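Local coordinates for protein anti-sigma-E factor ChrR (Rhodobacter sphaeroides, PDB 2Z2S) that holds the extracytoplasmic function sigma factor RpoE (sigma-E) inactive in a 1:1 complex and responds to singlet oxygen through its C-terminal domain, at residues B[27-31]-B[148-152]. Numbering follows the deposited sequence.
Sequences VVATH and LTLVL. With ZN (zinc ion), chain I.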
loop_
_atom_site.group_PDB
_atom_site.type_symbol
_atom_site.label_atom_id
_atom_site.label_comp_id
_atom_site.label_asym_id
_atom_site.label_seq_id
_atom_site.Cartn_x
_atom_site.Cartn_y
_atom_site.Cartn_z
ATOM N N VAL B 27 6.113 -8.361 1.023
ATOM C CA VAL B 27 6.377 -8.450 2.439
ATOM C C VAL B 27 5.878 -7.226 3.172
ATOM O O VAL B 27 5.225 -7.333 4.211
ATOM C CB VAL B 27 7.871 -8.610 2.699
ATOM C CG1 VAL B 27 8.151 -8.551 4.171
ATOM C CG2 VAL B 27 8.338 -9.936 2.140
ATOM N N VAL B 28 6.190 -6.057 2.631
ATOM C CA VAL B 28 5.772 -4.819 3.259
ATOM C C VAL B 28 4.259 -4.766 3.444
ATOM O O VAL B 28 3.764 -4.417 4.517
ATOM C CB VAL B 28 6.213 -3.620 2.442
ATOM C CG1 VAL B 28 5.659 -2.351 3.045
ATOM C CG2 VAL B 28 7.711 -3.559 2.420
ATOM N N ALA B 29 3.524 -5.127 2.399
ATOM C CA ALA B 29 2.070 -5.111 2.480
ATOM C C ALA B 29 1.481 -6.208 3.371
ATOM O O ALA B 29 0.378 -6.052 3.876
ATOM C CB ALA B 29 1.461 -5.189 1.080
ATOM N N THR B 30 2.187 -7.317 3.576
ATOM C CA THR B 30 1.625 -8.347 4.434
ATOM C C THR B 30 1.776 -7.852 5.848
ATOM O O THR B 30 0.944 -8.118 6.717
ATOM C CB THR B 30 2.325 -9.708 4.294
ATOM O OG1 THR B 30 2.142 -10.209 2.963
ATOM C CG2 THR B 30 1.686 -10.715 5.252
ATOM N N HIS B 31 2.843 -7.109 6.084
ATOM C CA HIS B 31 3.028 -6.566 7.410
ATOM C C HIS B 31 1.904 -5.564 7.598
ATOM O O HIS B 31 1.186 -5.623 8.588
ATOM C CB HIS B 31 4.376 -5.863 7.537
ATOM C CG HIS B 31 4.612 -5.283 8.892
ATOM N ND1 HIS B 31 4.681 -6.058 10.030
ATOM C CD2 HIS B 31 4.780 -4.001 9.298
ATOM C CE1 HIS B 31 4.882 -5.279 11.079
ATOM N NE2 HIS B 31 4.946 -4.027 10.661
ATOM N N LEU B 148 14.179 -8.774 3.638
ATOM C CA LEU B 148 13.016 -8.504 4.493
ATOM C C LEU B 148 12.401 -9.812 4.955
ATOM O O LEU B 148 12.112 -10.687 4.143
ATOM C CB LEU B 148 11.937 -7.737 3.744
ATOM C CG LEU B 148 12.214 -6.298 3.329
ATOM C CD1 LEU B 148 10.929 -5.708 2.777
ATOM C CD2 LEU B 148 12.712 -5.481 4.528
ATOM N N THR B 149 12.177 -9.941 6.256
ATOM C CA THR B 149 11.595 -11.166 6.789
ATOM C C THR B 149 10.390 -10.833 7.656
ATOM O O THR B 149 10.433 -9.907 8.467
ATOM C CB THR B 149 12.636 -11.946 7.638
ATOM O OG1 THR B 149 13.861 -12.059 6.904
ATOM C CG2 THR B 149 12.136 -13.350 7.966
ATOM N N LEU B 150 9.315 -11.589 7.482
ATOM C CA LEU B 150 8.101 -11.377 8.261
ATOM C C LEU B 150 7.667 -12.695 8.861
ATOM O O LEU B 150 7.394 -13.640 8.138
ATOM C CB LEU B 150 6.983 -10.821 7.374
ATOM C CG LEU B 150 5.535 -10.754 7.881
ATOM C CD1 LEU B 150 5.395 -9.906 9.141
ATOM C CD2 LEU B 150 4.691 -10.164 6.770
ATOM N N VAL B 151 7.619 -12.751 10.186
ATOM C CA VAL B 151 7.213 -13.959 10.882
ATOM C C VAL B 151 5.697 -14.085 10.810
ATOM O O VAL B 151 4.971 -13.153 11.158
ATOM C CB VAL B 151 7.635 -13.900 12.354
ATOM C CG1 VAL B 151 7.321 -15.217 13.048
ATOM C CG2 VAL B 151 9.107 -13.590 12.445
ATOM N N LEU B 152 5.218 -15.237 10.364
ATOM C CA LEU B 152 3.782 -15.457 10.255
ATOM C C LEU B 152 3.298 -16.361 11.365
ATOM O O LEU B 152 2.110 -16.386 11.681
ATOM C CB LEU B 152 3.448 -16.080 8.902
ATOM C CG LEU B 152 3.892 -15.247 7.700
ATOM C CD1 LEU B 152 3.664 -16.021 6.423
ATOM C CD2 LEU B 152 3.123 -13.938 7.680
HETATM ZN ZN ZN I . 4.334 -2.514 11.810
#
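Start with L150, which points from strand 148-151 straight at the 27-31 turn of helix 22-32. Its CD2 sits 3.4 Å from T30 CG2 and 3.6 Å from H31 N, while CD1 comes within 4.0 Å of H31 ND1, meeting the imidazole at its edge. V27, one helical turn before H31, packs beside L150: V27 CG1 lies 3.9 Å from L148 CB and 4.1 Å from L150 CB, so this valine sits between the two leucines, which alternate with T149, whose CA-to-CB bond points away from the helix. L148 then reaches on to V28, with CD1 3.9 Å from V28 CG2. Most of this packing is aliphatic; T30 turns its methyl to the strand and gives its hydroxyl to L26 O. The two segment axes approach to 8.8 Å, their directions 31° apart, and L190 and I168 of the flanking strands also touch V27, so the helix lies over a sheet face. H31 NE2 binds zinc at 2.0 Å, with H6, C35 and C38 completing the site. Here the sigma-binding N-terminal domain docks on the cupin-like domain needed for the singlet-oxygen response, joining the beta-sheet of a cupin fold to the histidine-bearing helix of a ZAS-family Cys2His2 zinc site.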